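Local coordinates for protein transcription termination factor FttA (PDB 3AF6) that probably terminates transcription by cutting nascent RNA where it leaves RNA polymerase, using a pair of zinc ions for its nuclease activity, at residues A[600-603]-A[604-607]; A[627-630]-A[631-635]; A[401-404]-A[405-409]; A[352-355]-A[356-359]. One frame throughout, in Å; residues are numbered along the deposited sequence.

Contact 1 of 4, residues A[600-603]-A[604-607]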
loop_
_atom_site.group_PDB
_atom_site.type_symbol
_atom_site.label_atom_id
_atom_site.label_comp_id
_atom_site.label_asym_id
_atom_site.label_seq_id
_atom_site.Cartn_x
_atom_site.Cartn_y
_atom_site.Cartn_z
ATOM N N LEU A 600 -13.149 15.919 -5.347
ATOM C CA LEU A 600 -13.394 15.806 -3.919
ATOM C C LEU A 600 -14.839 16.188 -3.614
ATOM O O LEU A 600 -15.541 15.462 -2.919
ATOM C CB LEU A 600 -12.421 16.690 -3.125
ATOM C CG LEU A 600 -10.914 16.365 -3.179
ATOM C CD1 LEU A 600 -10.149 17.513 -2.540
ATOM C CD2 LEU A 600 -10.590 15.047 -2.475
ATOM N N MET A 601 -15.293 17.315 -4.147
ATOM C CA MET A 601 -16.660 17.735 -3.894
ATOM C C MET A 601 -17.604 16.671 -4.423
ATOM O O MET A 601 -18.562 16.278 -3.749
ATOM C CB MET A 601 -16.953 19.076 -4.567
ATOM C CG MET A 601 -16.236 20.282 -3.947
ATOM S SD MET A 601 -16.736 20.728 -2.236
ATOM C CE MET A 601 -18.278 21.598 -2.517
ATOM N N ASN A 602 -17.316 16.182 -5.622
ATOM C CA ASN A 602 -18.161 15.168 -6.238
ATOM C C ASN A 602 -18.179 13.868 -5.443
ATOM O O ASN A 602 -19.153 13.124 -5.485
ATOM C CB ASN A 602 -17.705 14.899 -7.674
ATOM C CG ASN A 602 -18.546 13.844 -8.362
ATOM O OD1 ASN A 602 -18.016 12.907 -8.956
ATOM N ND2 ASN A 602 -19.861 13.989 -8.287
ATOM N N TYR A 603 -17.104 13.587 -4.715
ATOM C CA TYR A 603 -17.060 12.368 -3.914
ATOM C C TYR A 603 -18.040 12.504 -2.758
ATOM O O TYR A 603 -18.657 11.525 -2.329
ATOM C CB TYR A 603 -15.656 12.116 -3.344
ATOM C CG TYR A 603 -15.558 10.807 -2.588
ATOM C CD1 TYR A 603 -15.477 9.589 -3.272
ATOM C CD2 TYR A 603 -15.665 10.774 -1.198
ATOM C CE1 TYR A 603 -15.515 8.366 -2.589
ATOM C CE2 TYR A 603 -15.707 9.569 -0.509
ATOM C CZ TYR A 603 -15.632 8.369 -1.211
ATOM O OH TYR A 603 -15.684 7.175 -0.533
ATOM N N VAL A 604 -18.175 13.723 -2.246
ATOM C CA VAL A 604 -19.078 13.964 -1.133
ATOM C C VAL A 604 -20.497 13.783 -1.642
ATOM O O VAL A 604 -21.303 13.077 -1.031
ATOM C CB VAL A 604 -18.901 15.390 -0.558
ATOM C CG1 VAL A 604 -19.820 15.587 0.642
ATOM C CG2 VAL A 604 -17.446 15.605 -0.148
ATOM N N ALA A 605 -20.793 14.410 -2.773
ATOM C CA ALA A 605 -22.118 14.311 -3.390
ATOM C C ALA A 605 -22.550 12.850 -3.585
ATOM O O ALA A 605 -23.671 12.477 -3.232
ATOM C CB ALA A 605 -22.121 15.040 -4.730
ATOM N N LYS A 606 -21.654 12.032 -4.123
ATOM C CA LYS A 606 -21.952 10.627 -4.383
ATOM C C LYS A 606 -21.786 9.646 -3.219
ATOM O O LYS A 606 -22.435 8.602 -3.210
ATOM C CB LYS A 606 -21.091 10.107 -5.537
ATOM C CG LYS A 606 -21.156 10.911 -6.822
ATOM C CD LYS A 606 -22.254 10.409 -7.748
ATOM C CE LYS A 606 -22.067 10.940 -9.169
ATOM N NZ LYS A 606 -22.005 12.435 -9.216
ATOM N N VAL A 607 -20.928 9.936 -2.246
ATOM C CA VAL A 607 -20.741 8.966 -1.170
ATOM C C VAL A 607 -22.065 8.562 -0.526
ATOM O O VAL A 607 -22.962 9.388 -0.327
ATOM C CB VAL A 607 -19.744 9.469 -0.102
ATOM C CG1 VAL A 607 -20.262 10.707 0.575
ATOM C CG2 VAL A 607 -19.479 8.371 0.895
#
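The carbonyl oxygen of M601 takes two backbone N-H groups of the next turn: a nearly straight bond from A605 N (3.1 Å to M601 O, 168°) and a weak one from V604 N. The same V604 N also donates to L600 O, so one amide is shared between two carbonyls. Further along, V607 N bonds to Y603 O at 2.8 Å, although V607 itself has already left helical backbone angles; the bond therefore marks the last turn of helix 597-606.

The side chains follow this frame. V604 lays its CG2 branch back over the preceding turn, near L600 O. Y603 swings its ring away from the N-terminal direction (chi1 -176°) and toward V607, whose CB lies obliquely to the ring, 4.1 Å from Y603 CE2. At the tip of that ring, Y603 OH is hydrogen-bonded to N380 O, while F370 meets the ring edge-to-face. K606, on the exposed side, bends at chi2 and chi4, and its CG passes N602 O.

The helix belongs to the predicted C-terminal metallo-beta-lactamase region, and the L600 side chain lies about 8 Å from that of the zinc ligand D367. L600, Y603 and V604 pack on strand 388-392, and M601 and V604 on helix 621-635. The buried phenol has its hydroxyl satisfied from outside the helix, which probably helps fix the ring in an otherwise apolar setting.

Contact 2 of 4, residues A[627-630]-A[631-635]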
loop_
_atom_site.group_PDB
_atom_site.type_symbol
_atom_site.label_atom_id
_atom_site.label_comp_id
_atom_site.label_asym_id
_atom_site.label_seq_id
_atom_site.Cartn_x
_atom_site.Cartn_y
_atom_site.Cartn_z
ATOM N N LEU A 627 -11.964 23.344 1.774
ATOM C CA LEU A 627 -12.794 22.202 1.439
ATOM C C LEU A 627 -13.907 22.005 2.469
ATOM O O LEU A 627 -15.072 21.834 2.112
ATOM C CB LEU A 627 -11.923 20.952 1.346
ATOM C CG LEU A 627 -12.627 19.612 1.107
ATOM C CD1 LEU A 627 -13.465 19.655 -0.185
ATOM C CD2 LEU A 627 -11.579 18.530 1.032
ATOM N N ALA A 628 -13.538 22.036 3.747
ATOM C CA ALA A 628 -14.486 21.861 4.848
ATOM C C ALA A 628 -15.593 22.908 4.793
ATOM O O ALA A 628 -16.780 22.579 4.864
ATOM C CB ALA A 628 -13.747 21.951 6.187
ATOM N N THR A 629 -15.193 24.171 4.680
ATOM C CA THR A 629 -16.141 25.271 4.600
ATOM C C THR A 629 -17.017 25.092 3.371
ATOM O O THR A 629 -18.239 25.251 3.440
ATOM C CB THR A 629 -15.412 26.628 4.486
ATOM O OG1 THR A 629 -14.756 26.926 5.726
ATOM C CG2 THR A 629 -16.395 27.736 4.143
ATOM N N SER A 630 -16.386 24.750 2.250
ATOM C CA SER A 630 -17.095 24.549 0.992
ATOM C C SER A 630 -18.126 23.427 1.050
ATOM O O SER A 630 -19.246 23.592 0.578
ATOM C CB SER A 630 -16.109 24.246 -0.121
ATOM O OG SER A 630 -15.074 25.198 -0.135
ATOM N N ILE A 631 -17.750 22.282 1.612
ATOM C CA ILE A 631 -18.673 21.154 1.710
ATOM C C ILE A 631 -19.918 21.550 2.500
ATOM O O ILE A 631 -21.047 21.302 2.075
ATOM C CB ILE A 631 -18.014 19.943 2.408
ATOM C CG1 ILE A 631 -16.904 19.369 1.521
ATOM C CG2 ILE A 631 -19.060 18.886 2.719
ATOM C CD1 ILE A 631 -16.103 18.279 2.173
ATOM N N HIS A 632 -19.702 22.173 3.653
ATOM C CA HIS A 632 -20.804 22.593 4.505
ATOM C C HIS A 632 -21.777 23.526 3.790
ATOM O O HIS A 632 -22.994 23.355 3.853
ATOM C CB HIS A 632 -20.280 23.319 5.739
ATOM C CG HIS A 632 -21.369 23.831 6.625
ATOM N ND1 HIS A 632 -22.161 22.995 7.386
ATOM C CD2 HIS A 632 -21.833 25.085 6.835
ATOM C CE1 HIS A 632 -23.064 23.714 8.025
ATOM N NE2 HIS A 632 -22.887 24.985 7.709
ATOM N N ARG A 633 -21.220 24.526 3.126
ATOM C CA ARG A 633 -22.009 25.511 2.419
ATOM C C ARG A 633 -22.819 24.913 1.272
ATOM O O ARG A 633 -23.955 25.318 1.039
ATOM C CB ARG A 633 -21.079 26.608 1.908
ATOM C CG ARG A 633 -21.757 27.871 1.430
ATOM C CD ARG A 633 -20.784 29.031 1.560
ATOM N NE ARG A 633 -19.483 28.676 1.001
ATOM C CZ ARG A 633 -18.329 29.207 1.392
ATOM N NH1 ARG A 633 -18.313 30.127 2.351
ATOM N NH2 ARG A 633 -17.190 28.809 0.831
ATOM N N LYS A 634 -22.251 23.937 0.569
ATOM C CA LYS A 634 -22.949 23.332 -0.559
ATOM C C LYS A 634 -23.809 22.127 -0.232
ATOM O O LYS A 634 -24.776 21.853 -0.941
ATOM C CB LYS A 634 -21.960 22.933 -1.653
ATOM C CG LYS A 634 -22.632 22.312 -2.869
ATOM C CD LYS A 634 -21.642 22.095 -3.977
ATOM C CE LYS A 634 -22.295 21.548 -5.221
ATOM N NZ LYS A 634 -21.259 21.381 -6.281
ATOM N N PHE A 635 -23.479 21.407 0.833
ATOM C CA PHE A 635 -24.253 20.224 1.181
ATOM C C PHE A 635 -24.936 20.345 2.530
ATOM O O PHE A 635 -25.846 19.573 2.853
ATOM C CB PHE A 635 -23.349 18.992 1.179
ATOM C CG PHE A 635 -22.652 18.750 -0.131
ATOM C CD1 PHE A 635 -23.370 18.373 -1.257
ATOM C CD2 PHE A 635 -21.272 18.905 -0.241
ATOM C CE1 PHE A 635 -22.724 18.152 -2.475
ATOM C CE2 PHE A 635 -20.620 18.686 -1.460
ATOM C CZ PHE A 635 -21.351 18.310 -2.575
#
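I631 reaches back one turn to L627, laying its flank against the earlier residue: L627 CD1 lies 3.8 Å from both I631 CD1 and I631 CG1. The torsion is what allows this, for CG1 stands beside the backbone N (chi1 -68°) and so runs toward the preceding turn. In the backbone, I631 N donates to L627 O at 2.8 Å.

S630 plays a different role. Its backbone oxygen receives K634 N at 3.0 Å, while its hydroxyl turns the other way and is hydrogen-bonded to D626 O, so the side chain of this buried residue stays tied to its own helix.

On a more exposed side of the helix, T629 sets its methyl CG2 over one face of the R633 guanidinium, 3.6 Å from both R633 NH1 and R633 NH2, and the bend of the arginine chain at chi3 (48°) folds the flat group onto it. T629 OG1 meanwhile is bonded to L625 O.

Apolar and polar faces are sorted on one amphipathic helix: I631 packs on helix 597-606 and on strands 613-617 and 638-640, and helix 621-635 is the connection of a beta-alpha-beta crossover between those two parallel, neighbouring strands.

Contact 3 of 4, residues A[401-404]-A[405-409]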
loop_
_atom_site.group_PDB
_atom_site.type_symbol
_atom_site.label_atom_id
_atom_site.label_comp_id
_atom_site.label_asym_id
_atom_site.label_seq_id
_atom_site.Cartn_x
_atom_site.Cartn_y
_atom_site.Cartn_z
ATOM N N ILE A 401 -8.183 22.805 -9.551
ATOM C CA ILE A 401 -8.688 21.926 -10.594
ATOM C C ILE A 401 -7.484 21.446 -11.395
ATOM O O ILE A 401 -6.703 22.249 -11.909
ATOM C CB ILE A 401 -9.672 22.651 -11.559
ATOM C CG1 ILE A 401 -11.035 22.841 -10.890
ATOM C CG2 ILE A 401 -9.852 21.846 -12.826
ATOM C CD1 ILE A 401 -11.086 24.002 -9.940
ATOM N N GLN A 402 -7.323 20.131 -11.482
ATOM C CA GLN A 402 -6.218 19.578 -12.244
ATOM C C GLN A 402 -6.574 19.613 -13.713
ATOM O O GLN A 402 -7.744 19.635 -14.090
ATOM C CB GLN A 402 -5.929 18.141 -11.817
ATOM C CG GLN A 402 -5.385 18.039 -10.412
ATOM C CD GLN A 402 -5.511 16.655 -9.823
ATOM O OE1 GLN A 402 -5.185 16.439 -8.654
ATOM N NE2 GLN A 402 -5.986 15.708 -10.622
ATOM N N MET A 403 -5.539 19.629 -14.533
ATOM C CA MET A 403 -5.653 19.651 -15.981
ATOM C C MET A 403 -6.278 18.337 -16.470
ATOM O O MET A 403 -5.944 17.262 -15.973
ATOM C CB MET A 403 -4.239 19.817 -16.537
ATOM C CG MET A 403 -4.077 19.825 -18.033
ATOM S SD MET A 403 -2.304 19.925 -18.419
ATOM C CE MET A 403 -2.035 21.699 -18.344
ATOM N N PRO A 404 -7.205 18.405 -17.441
ATOM C CA PRO A 404 -7.843 17.191 -17.971
ATOM C C PRO A 404 -6.781 16.174 -18.409
ATOM O O PRO A 404 -5.809 16.541 -19.066
ATOM C CB PRO A 404 -8.644 17.716 -19.156
ATOM C CG PRO A 404 -9.018 19.084 -18.724
ATOM C CD PRO A 404 -7.739 19.605 -18.102
ATOM N N ARG A 405 -6.983 14.905 -18.057
ATOM C CA ARG A 405 -6.043 13.831 -18.381
ATOM C C ARG A 405 -5.528 13.816 -19.812
ATOM O O ARG A 405 -4.352 13.551 -20.052
ATOM C CB ARG A 405 -6.660 12.459 -18.075
ATOM C CG ARG A 405 -7.517 12.418 -16.803
ATOM C CD ARG A 405 -7.456 11.062 -16.074
ATOM N NE ARG A 405 -6.748 11.194 -14.800
ATOM C CZ ARG A 405 -5.470 10.876 -14.601
ATOM N NH1 ARG A 405 -4.736 10.382 -15.595
ATOM N NH2 ARG A 405 -4.916 11.086 -13.409
ATOM N N GLU A 406 -6.395 14.106 -20.771
ATOM C CA GLU A 406 -5.970 14.071 -22.157
ATOM C C GLU A 406 -5.197 15.308 -22.577
ATOM O O GLU A 406 -4.323 15.233 -23.442
ATOM C CB GLU A 406 -7.175 13.866 -23.066
ATOM C CG GLU A 406 -6.824 13.180 -24.361
ATOM C CD GLU A 406 -8.042 12.735 -25.124
ATOM O OE1 GLU A 406 -8.812 13.612 -25.579
ATOM O OE2 GLU A 406 -8.227 11.507 -25.262
ATOM N N GLU A 407 -5.516 16.448 -21.975
ATOM C CA GLU A 407 -4.815 17.681 -22.302
ATOM C C GLU A 407 -3.401 17.565 -21.740
ATOM O O GLU A 407 -2.440 18.041 -22.335
ATOM C CB GLU A 407 -5.527 18.874 -21.673
ATOM C CG GLU A 407 -5.002 20.223 -22.120
ATOM C CD GLU A 407 -5.618 21.371 -21.328
ATOM O OE1 GLU A 407 -6.866 21.474 -21.289
ATOM O OE2 GLU A 407 -4.854 22.173 -20.742
ATOM N N ALA A 408 -3.284 16.916 -20.589
ATOM C CA ALA A 408 -1.994 16.727 -19.945
ATOM C C ALA A 408 -1.178 15.767 -20.788
ATOM O O ALA A 408 -0.018 16.027 -21.100
ATOM C CB ALA A 408 -2.185 16.156 -18.548
ATOM N N GLU A 409 -1.803 14.650 -21.142
ATOM C CA GLU A 409 -1.167 13.626 -21.960
ATOM C C GLU A 409 -0.586 14.284 -23.201
ATOM O O GLU A 409 0.567 14.049 -23.569
ATOM C CB GLU A 409 -2.201 12.585 -22.375
ATOM C CG GLU A 409 -1.620 11.384 -23.075
ATOM C CD GLU A 409 -2.686 10.394 -23.510
ATOM O OE1 GLU A 409 -3.278 10.594 -24.601
ATOM O OE2 GLU A 409 -2.936 9.421 -22.754
#
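M403 lays its thioether along the first turn of the following helix, with SD 3.6 Å from A408 CA and 3.8 Å from A408 CB. An extended start to the chain (chi1 178°, CG pointing away from the backbone N) carries the sulfur there, and a bend at chi3 then turns the methyl aside. E407 crosses this chain at about a right angle, and its OE2 touches carbons on both sides of the sulfur, 3.7 Å from M403 CG and likewise from M403 CE.

The other carboxylate oxygen, E407 OE1, lies against P404. Here the two side chains run side by side in the same direction, and E407 OE1 rests 3.8 Å from P404 CD. The carboxylate thus leans on carbons of both residues, while its charge is met elsewhere: OE2 forms a salt bridge with R411, one turn further along the helix.

The 401-404 loop leads from strand 388-392 into helix 405-420, in the predicted beta-CASP region, and P404 occupies the N-cap position. Its carbonyl oxygen begins the helical bonding by accepting A408 N (3.0 Å to P404 O, 158°), with a second, weak bond from E407 N. Upstream, M403 N is hydrogen-bonded to D589 OD1 and Q402 N to D596 OD2, so the incoming loop is held to another part of the chain before the helix begins.

The chemistry is that of a helix start near the surface. A carboxylate in the first turn would probably be stabilised by the positive end of the helix dipole as well as by R411, whereas M403 SD against A408 CA and CB supplies the apolar part.

Contact 4 of 4, residues A[352-355]-A[356-359]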
loop_
_atom_site.group_PDB
_atom_site.type_symbol
_atom_site.label_atom_id
_atom_site.label_comp_id
_atom_site.label_asym_id
_atom_site.label_seq_id
_atom_site.Cartn_x
_atom_site.Cartn_y
_atom_site.Cartn_z
ATOM N N HIS A 352 -12.380 1.463 6.465
ATOM C CA HIS A 352 -13.708 1.590 7.059
ATOM C C HIS A 352 -13.760 0.900 8.411
ATOM O O HIS A 352 -13.446 -0.285 8.535
ATOM C CB HIS A 352 -14.773 0.996 6.123
ATOM C CG HIS A 352 -16.174 1.112 6.644
ATOM N ND1 HIS A 352 -16.695 0.254 7.594
ATOM C CD2 HIS A 352 -17.149 2.015 6.380
ATOM C CE1 HIS A 352 -17.925 0.628 7.895
ATOM N NE2 HIS A 352 -18.225 1.694 7.173
ATOM N N LEU A 353 -14.154 1.646 9.431
ATOM C CA LEU A 353 -14.231 1.066 10.756
ATOM C C LEU A 353 -15.659 1.021 11.264
ATOM O O LEU A 353 -16.334 2.046 11.403
ATOM C CB LEU A 353 -13.343 1.834 11.744
ATOM C CG LEU A 353 -11.838 1.805 11.472
ATOM C CD1 LEU A 353 -11.100 2.479 12.626
ATOM C CD2 LEU A 353 -11.362 0.359 11.314
ATOM N N HIS A 354 -16.106 -0.200 11.507
ATOM C CA HIS A 354 -17.427 -0.469 12.036
ATOM C C HIS A 354 -17.173 -0.626 13.538
ATOM O O HIS A 354 -16.630 -1.645 13.970
ATOM C CB HIS A 354 -17.955 -1.766 11.409
ATOM C CG HIS A 354 -19.198 -2.291 12.048
ATOM N ND1 HIS A 354 -20.356 -1.552 12.145
ATOM C CD2 HIS A 354 -19.460 -3.480 12.637
ATOM C CE1 HIS A 354 -21.277 -2.265 12.766
ATOM N NE2 HIS A 354 -20.761 -3.438 13.074
ATOM N N ILE A 355 -17.536 0.394 14.319
ATOM C CA ILE A 355 -17.317 0.383 15.769
ATOM C C ILE A 355 -18.576 0.039 16.558
ATOM O O ILE A 355 -19.650 0.586 16.300
ATOM C CB ILE A 355 -16.780 1.739 16.256
ATOM C CG1 ILE A 355 -15.533 2.109 15.460
ATOM C CG2 ILE A 355 -16.439 1.661 17.737
ATOM C CD1 ILE A 355 -14.991 3.487 15.769
ATOM N N GLY A 356 -18.427 -0.847 17.543
ATOM C CA GLY A 356 -19.570 -1.290 18.323
ATOM C C GLY A 356 -20.299 -2.206 17.361
ATOM O O GLY A 356 -19.741 -2.558 16.311
ATOM N N ASN A 357 -21.512 -2.630 17.675
ATOM C CA ASN A 357 -22.208 -3.461 16.706
ATOM C C ASN A 357 -23.312 -2.607 16.101
ATOM O O ASN A 357 -24.497 -2.891 16.263
ATOM C CB ASN A 357 -22.795 -4.715 17.351
ATOM C CG ASN A 357 -23.494 -5.618 16.335
ATOM O OD1 ASN A 357 -22.902 -6.014 15.321
ATOM N ND2 ASN A 357 -24.764 -5.943 16.600
ATOM N N GLY A 358 -22.906 -1.545 15.413
ATOM C CA GLY A 358 -23.864 -0.649 14.796
ATOM C C GLY A 358 -23.875 0.693 15.492
ATOM O O GLY A 358 -24.703 1.555 15.195
ATOM N N LEU A 359 -22.943 0.873 16.420
ATOM C CA LEU A 359 -22.847 2.113 17.169
ATOM C C LEU A 359 -22.424 3.309 16.318
ATOM O O LEU A 359 -23.091 4.343 16.323
ATOM C CB LEU A 359 -21.869 1.945 18.331
ATOM C CG LEU A 359 -21.691 3.183 19.217
ATOM C CD1 LEU A 359 -23.054 3.612 19.786
ATOM C CD2 LEU A 359 -20.708 2.871 20.348
#
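G356 turns the chain out of strand 349-355 and sets its carbonyl oxygen over one face of the H354 imidazole, displaced toward the rim, with G356 O 3.5 Å from H354 NE2. Its phi is positive (74°), a conformation easily adopted by a residue with no side chain. The ring reaches the turn because H354 CG points away from its backbone N (chi1 169°), which swings the imidazole forward over the residues that follow.

N357 comes next and passes the same ring at greater distance, its CA 3.9 Å from H354 NE2. G358 then brings its backbone N near H354 CE1, in an oblique approach. That amide is also weakly hydrogen-bonded to G356 O, and the imidazole is held from elsewhere through a hydrogen bond between H354 ND1 and N361 ND2. L359 ends the turn with its CB near I355 O.

Four residues link the antiparallel strands 349-355 and 360-364 into a beta hairpin in the metallo-beta-lactamase part of the chain. H354 and N357 touch R336 of strand 335-341, the antiparallel strand next to 349-355 on the side away from 360-364; I355 and L359 meet I189 of strand 189-193, which belongs to the other mixed sheet.

Contacts 1 and 2 form a pair in the C-terminal metallo-beta-lactamase region: each is a turn of helix, and the helices meet directly where M601 and V604 pack on I631, K634 and F635. Contact 1 is the more deeply buried, whereas contact 2 is only partly buried and has exposed R633 and K634. Contact 3, about 20 Å from contact 1 between centres, is a surface helix start in the beta-CASP region, mixing a carboxylate and a thioether with proline and alanine carbons. Contact 4 is a hairpin turn away from the zinc site, with no clear hydrogen bond between its two segments. Regular helical bonding organises the first two, the first helical bonds the third, and ring-to-backbone packing the fourth.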